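Local coordinates for protein polyphosphate kinase (PDB 2O8R) that probably catalyses the reversible transfer of the terminal phosphate of ATP onto a growing long-chain polyphosphate, at residues Pro266-Leu280 with Ile289-Val301. The protein carries 3 engineered substitutions. Sequence-based numbering, arbitrary orientation.
Sequences PTRFMYDGRMPDEVL and IDPEEAIRSGNYV
Strands 268-272 and 294-297 run parallel at one end of the middle domain's mixed sheet, paired from Phe269 opposite Ala294 to Asp272 opposite Ser297. Five backbone hydrogen bonds join them, from Phe269 N to Glu293 O (2.9 Å) through to Gly273 N on Ser297 O (2.7 Å). Strand 294-297 is an edge strand within this chain; toward the middle of the sheet, 268-272 pairs antiparallel with strand 225-235. The connection is a beta-alpha-beta crossover through helix 277-283, and its Leu280 reaches back with CD1 to Ala294 CB at 4.1 Å. On that helix-facing side the Tyr271 ring, with chi1 at 60° tucking CG between backbone N and carbonyl carbon, lies under Arg296: Arg296 CA sits over one ring face, 4.0 Å from the Tyr271 centroid in a CH-pi contact, while Ala294 CB meets the ring edge 3.8 Å from Tyr271 CE2. Ile289 CD1 comes over a face of Phe269. On the other side, Arg268 lays CG and CD against Ile295 CD1 and sends its guanidinium to Glu50 in a salt bridge. Met270, a selenomethionine stretched out with chi2 -170°, brings CE to 3.9 Å from Val301 CG1. Beyond the end of 294-297, Asn299 ND2 makes a weak hydrogen bond to Asp272 OD1.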
loop_
_atom_site.group_PDB
_atom_site.type_symbol
_atom_site.label_atom_id
_atom_site.label_comp_id
_atom_site.label_asym_id
_atom_site.label_seq_id
_atom_site.Cartn_x
_atom_site.Cartn_y
_atom_site.Cartn_z
ATOM N N PRO A 266 9.653 7.983 -25.322
ATOM C CA PRO A 266 9.605 6.530 -25.495
ATOM C C PRO A 266 10.998 5.949 -25.699
ATOM O O PRO A 266 11.490 5.950 -26.825
ATOM C CB PRO A 266 8.775 6.349 -26.777
ATOM C CG PRO A 266 7.958 7.578 -26.874
ATOM C CD PRO A 266 8.779 8.688 -26.275
ATOM N N THR A 267 11.623 5.456 -24.627
ATOM C CA THR A 267 12.966 4.849 -24.712
ATOM C C THR A 267 12.931 3.502 -25.427
ATOM O O THR A 267 13.902 3.088 -26.071
ATOM C CB THR A 267 13.591 4.580 -23.327
ATOM O OG1 THR A 267 13.095 3.334 -22.826
ATOM C CG2 THR A 267 13.279 5.695 -22.344
ATOM N N ARG A 268 11.803 2.819 -25.287
ATOM C CA ARG A 268 11.623 1.497 -25.847
ATOM C C ARG A 268 10.202 1.378 -26.391
ATOM O O ARG A 268 9.263 1.931 -25.810
ATOM C CB ARG A 268 11.871 0.456 -24.750
ATOM C CG ARG A 268 11.978 -0.973 -25.219
ATOM C CD ARG A 268 12.730 -1.834 -24.214
ATOM N NE ARG A 268 11.985 -2.073 -22.981
ATOM C CZ ARG A 268 12.418 -2.849 -21.990
ATOM N NH1 ARG A 268 13.593 -3.452 -22.083
ATOM N NH2 ARG A 268 11.680 -3.026 -20.905
ATOM N N PHE A 269 10.057 0.696 -27.523
ATOM C CA PHE A 269 8.753 0.208 -27.960
ATOM C C PHE A 269 8.897 -1.237 -28.410
ATOM O O PHE A 269 9.454 -1.523 -29.462
ATOM C CB PHE A 269 8.147 1.072 -29.066
ATOM C CG PHE A 269 6.758 0.645 -29.468
ATOM C CD1 PHE A 269 5.649 1.167 -28.822
ATOM C CD2 PHE A 269 6.562 -0.296 -30.479
ATOM C CE1 PHE A 269 4.367 0.766 -29.182
ATOM C CE2 PHE A 269 5.294 -0.700 -30.842
ATOM C CZ PHE A 269 4.190 -0.172 -30.191
HETATM N N MSE A 270 8.376 -2.146 -27.605
HETATM C CA MSE A 270 8.632 -3.564 -27.767
HETATM C C MSE A 270 7.356 -4.254 -28.218
HETATM O O MSE A 270 6.271 -3.933 -27.735
HETATM C CB MSE A 270 9.106 -4.110 -26.426
HETATM C CG MSE A 270 9.484 -5.569 -26.374
HETATM SE SE MSE A 270 9.697 -5.960 -24.485
HETATM C CE MSE A 270 9.859 -7.909 -24.503
ATOM N N TYR A 271 7.478 -5.192 -29.150
ATOM C CA TYR A 271 6.297 -5.844 -29.708
ATOM C C TYR A 271 6.591 -7.255 -30.171
ATOM O O TYR A 271 7.731 -7.584 -30.499
ATOM C CB TYR A 271 5.719 -5.032 -30.871
ATOM C CG TYR A 271 6.679 -4.840 -32.021
ATOM C CD1 TYR A 271 6.677 -5.711 -33.102
ATOM C CD2 TYR A 271 7.586 -3.783 -32.028
ATOM C CE1 TYR A 271 7.551 -5.544 -34.158
ATOM C CE2 TYR A 271 8.473 -3.607 -33.077
ATOM C CZ TYR A 271 8.451 -4.491 -34.140
ATOM O OH TYR A 271 9.325 -4.324 -35.191
ATOM N N ASP A 272 5.541 -8.070 -30.198
ATOM C CA ASP A 272 5.600 -9.446 -30.660
ATOM C C ASP A 272 6.015 -9.484 -32.129
ATOM O O ASP A 272 5.319 -8.967 -32.997
ATOM C CB ASP A 272 4.236 -10.110 -30.411
ATOM C CG ASP A 272 3.910 -11.212 -31.400
ATOM O OD1 ASP A 272 4.769 -12.081 -31.673
ATOM O OD2 ASP A 272 2.761 -11.213 -31.886
ATOM N N GLY A 273 7.161 -10.110 -32.382
ATOM C CA GLY A 273 7.832 -10.092 -33.685
ATOM C C GLY A 273 7.060 -10.540 -34.916
ATOM O O GLY A 273 7.456 -10.231 -36.040
ATOM N N ARG A 274 5.957 -11.260 -34.710
ATOM C CA ARG A 274 5.072 -11.650 -35.804
ATOM C C ARG A 274 4.365 -10.436 -36.410
ATOM O O ARG A 274 3.691 -10.564 -37.428
ATOM C CB ARG A 274 4.011 -12.649 -35.320
ATOM C CG ARG A 274 4.539 -13.991 -34.854
ATOM C CD ARG A 274 3.500 -14.750 -34.026
ATOM N NE ARG A 274 2.702 -15.686 -34.821
ATOM C CZ ARG A 274 2.967 -16.987 -34.951
ATOM N NH1 ARG A 274 4.019 -17.524 -34.342
ATOM N NH2 ARG A 274 2.175 -17.758 -35.693
HETATM N N MSE A 275 4.516 -9.269 -35.782
HETATM C CA MSE A 275 3.794 -8.069 -36.185
HETATM C C MSE A 275 4.381 -7.483 -37.452
HETATM O O MSE A 275 5.583 -7.216 -37.504
HETATM C CB MSE A 275 3.856 -7.020 -35.085
HETATM C CG MSE A 275 2.617 -6.171 -34.979
HETATM SE SE MSE A 275 2.864 -4.597 -33.866
HETATM C CE MSE A 275 1.077 -4.327 -33.214
ATOM N N PRO A 276 3.541 -7.303 -38.489
ATOM C CA PRO A 276 3.924 -6.596 -39.715
ATOM C C PRO A 276 4.220 -5.122 -39.442
ATOM O O PRO A 276 3.675 -4.548 -38.500
ATOM C CB PRO A 276 2.681 -6.731 -40.602
ATOM C CG PRO A 276 1.928 -7.895 -40.037
ATOM C CD PRO A 276 2.160 -7.811 -38.567
ATOM N N ASP A 277 5.079 -4.517 -40.258
ATOM C CA ASP A 277 5.499 -3.128 -40.023
ATOM C C ASP A 277 4.409 -2.114 -40.348
ATOM O O ASP A 277 4.421 -1.004 -39.811
ATOM C CB ASP A 277 6.783 -2.793 -40.789
ATOM C CG ASP A 277 7.862 -3.836 -40.599
ATOM O OD1 ASP A 277 7.634 -5.005 -40.983
ATOM O OD2 ASP A 277 8.942 -3.491 -40.077
ATOM N N GLU A 278 3.470 -2.497 -41.215
ATOM C CA GLU A 278 2.342 -1.629 -41.551
ATOM C C GLU A 278 1.574 -1.239 -40.294
ATOM O O GLU A 278 1.202 -0.076 -40.119
ATOM C CB GLU A 278 1.395 -2.291 -42.553
ATOM C CG GLU A 278 2.020 -2.626 -43.891
ATOM C CD GLU A 278 2.329 -4.101 -44.031
ATOM O OE1 GLU A 278 1.383 -4.891 -44.232
ATOM O OE2 GLU A 278 3.520 -4.468 -43.953
ATOM N N VAL A 279 1.358 -2.217 -39.416
ATOM C CA VAL A 279 0.655 -1.974 -38.161
ATOM C C VAL A 279 1.556 -1.260 -37.141
ATOM O O VAL A 279 1.068 -0.489 -36.303
ATOM C CB VAL A 279 -0.035 -3.267 -37.616
ATOM C CG1 VAL A 279 0.901 -4.437 -37.621
ATOM C CG2 VAL A 279 -0.662 -3.048 -36.237
ATOM N N LEU A 280 2.865 -1.487 -37.240
ATOM C CA LEU A 280 3.823 -0.731 -36.437
ATOM C C LEU A 280 3.694 0.739 -36.788
ATOM O O LEU A 280 3.397 1.571 -35.924
ATOM C CB LEU A 280 5.253 -1.189 -36.698
ATOM C CG LEU A 280 6.252 -1.069 -35.542
ATOM C CD1 LEU A 280 7.608 -1.548 -36.010
ATOM C CD2 LEU A 280 6.357 0.338 -34.951
ATOM N N ILE A 289 7.577 7.530 -34.057
ATOM C CA ILE A 289 8.629 6.676 -33.508
ATOM C C ILE A 289 9.428 5.889 -34.562
ATOM O O ILE A 289 8.915 4.959 -35.183
ATOM C CB ILE A 289 8.073 5.749 -32.387
ATOM C CG1 ILE A 289 6.744 5.106 -32.804
ATOM C CG2 ILE A 289 7.875 6.545 -31.100
ATOM C CD1 ILE A 289 6.221 4.042 -31.850
ATOM N N ASP A 290 10.691 6.275 -34.751
ATOM C CA ASP A 290 11.598 5.625 -35.712
ATOM C C ASP A 290 11.870 4.163 -35.345
ATOM O O ASP A 290 11.822 3.817 -34.163
ATOM C CB ASP A 290 12.923 6.391 -35.771
ATOM C CG ASP A 290 12.780 7.765 -36.399
ATOM O OD1 ASP A 290 11.802 8.476 -36.082
ATOM O OD2 ASP A 290 13.656 8.138 -37.208
ATOM N N PRO A 291 12.159 3.296 -36.347
ATOM C CA PRO A 291 12.450 1.869 -36.090
ATOM C C PRO A 291 13.684 1.600 -35.211
ATOM O O PRO A 291 14.127 0.455 -35.108
ATOM C CB PRO A 291 12.672 1.291 -37.498
ATOM C CG PRO A 291 12.024 2.255 -38.426
ATOM C CD PRO A 291 12.202 3.600 -37.790
ATOM N N GLU A 292 14.217 2.649 -34.587
ATOM C CA GLU A 292 15.365 2.556 -33.685
ATOM C C GLU A 292 14.950 2.107 -32.285
ATOM O O GLU A 292 15.613 1.267 -31.676
ATOM C CB GLU A 292 16.077 3.910 -33.589
ATOM C CG GLU A 292 16.218 4.662 -34.913
ATOM C CD GLU A 292 17.515 4.357 -35.650
ATOM O OE1 GLU A 292 17.970 3.191 -35.638
ATOM O OE2 GLU A 292 18.075 5.295 -36.254
ATOM N N GLU A 293 13.860 2.685 -31.777
ATOM C CA GLU A 293 13.323 2.342 -30.454
ATOM C C GLU A 293 12.445 1.086 -30.497
ATOM O O GLU A 293 12.163 0.482 -29.456
ATOM C CB GLU A 293 12.510 3.508 -29.888
ATOM C CG GLU A 293 13.160 4.868 -30.052
ATOM C CD GLU A 293 12.152 6.006 -30.023
ATOM O OE1 GLU A 293 11.037 5.838 -30.562
ATOM O OE2 GLU A 293 12.481 7.076 -29.470
ATOM N N ALA A 294 12.013 0.707 -31.702
ATOM C CA ALA A 294 11.183 -0.479 -31.895
ATOM C C ALA A 294 12.015 -1.756 -31.880
ATOM O O ALA A 294 12.882 -1.951 -32.728
ATOM C CB ALA A 294 10.382 -0.375 -33.189
ATOM N N ILE A 295 11.753 -2.613 -30.897
ATOM C CA ILE A 295 12.439 -3.891 -30.779
ATOM C C ILE A 295 11.430 -5.018 -30.882
ATOM O O ILE A 295 10.588 -5.188 -30.002
ATOM C CB ILE A 295 13.167 -4.037 -29.427
ATOM C CG1 ILE A 295 13.772 -2.705 -28.984
ATOM C CG2 ILE A 295 14.219 -5.143 -29.506
ATOM C CD1 ILE A 295 14.339 -2.735 -27.589
ATOM N N ARG A 296 11.504 -5.787 -31.961
ATOM C CA ARG A 296 10.656 -6.961 -32.077
ATOM C C ARG A 296 11.154 -8.072 -31.164
ATOM O O ARG A 296 12.335 -8.413 -31.169
ATOM C CB ARG A 296 10.500 -7.438 -33.526
ATOM C CG ARG A 296 11.480 -6.864 -34.538
ATOM C CD ARG A 296 11.082 -7.289 -35.953
ATOM N NE ARG A 296 10.626 -8.679 -35.970
ATOM C CZ ARG A 296 11.419 -9.736 -36.134
ATOM N NH1 ARG A 296 12.725 -9.581 -36.314
ATOM N NH2 ARG A 296 10.901 -10.957 -36.122
ATOM N N SER A 297 10.248 -8.608 -30.357
ATOM C CA SER A 297 10.603 -9.654 -29.420
ATOM C C SER A 297 9.599 -10.797 -29.464
ATOM O O SER A 297 8.850 -10.947 -30.431
ATOM C CB SER A 297 10.696 -9.095 -28.006
ATOM O OG SER A 297 9.410 -8.768 -27.537
ATOM N N GLY A 298 9.592 -11.593 -28.399
ATOM C CA GLY A 298 8.785 -12.799 -28.329
ATOM C C GLY A 298 7.308 -12.548 -28.148
ATOM O O GLY A 298 6.830 -11.415 -28.233
ATOM N N ASN A 299 6.583 -13.623 -27.883
ATOM C CA ASN A 299 5.129 -13.598 -27.940
ATOM C C ASN A 299 4.427 -13.075 -26.682
ATOM O O ASN A 299 3.248 -12.709 -26.737
ATOM C CB ASN A 299 4.625 -14.990 -28.280
ATOM C CG ASN A 299 3.274 -14.964 -28.892
ATOM O OD1 ASN A 299 2.279 -15.195 -28.213
ATOM N ND2 ASN A 299 3.214 -14.664 -30.187
ATOM N N TYR A 300 5.148 -13.058 -25.557
ATOM C CA TYR A 300 4.654 -12.467 -24.305
ATOM C C TYR A 300 5.612 -11.397 -23.804
ATOM O O TYR A 300 6.818 -11.630 -23.739
ATOM C CB TYR A 300 4.453 -13.531 -23.223
ATOM C CG TYR A 300 3.481 -14.598 -23.629
ATOM C CD1 TYR A 300 2.112 -14.405 -23.487
ATOM C CD2 TYR A 300 3.929 -15.798 -24.181
ATOM C CE1 TYR A 300 1.204 -15.390 -23.878
ATOM C CE2 TYR A 300 3.037 -16.782 -24.573
ATOM C CZ TYR A 300 1.677 -16.575 -24.415
ATOM O OH TYR A 300 0.795 -17.554 -24.799
ATOM N N VAL A 301 5.072 -10.226 -23.465
ATOM C CA VAL A 301 5.887 -9.114 -22.987
ATOM C C VAL A 301 5.599 -8.754 -21.528
ATOM O O VAL A 301 4.644 -9.248 -20.920
ATOM C CB VAL A 301 5.733 -7.849 -23.872
ATOM C CG1 VAL A 301 6.096 -8.156 -25.323
ATOM C CG2 VAL A 301 4.334 -7.271 -23.774
#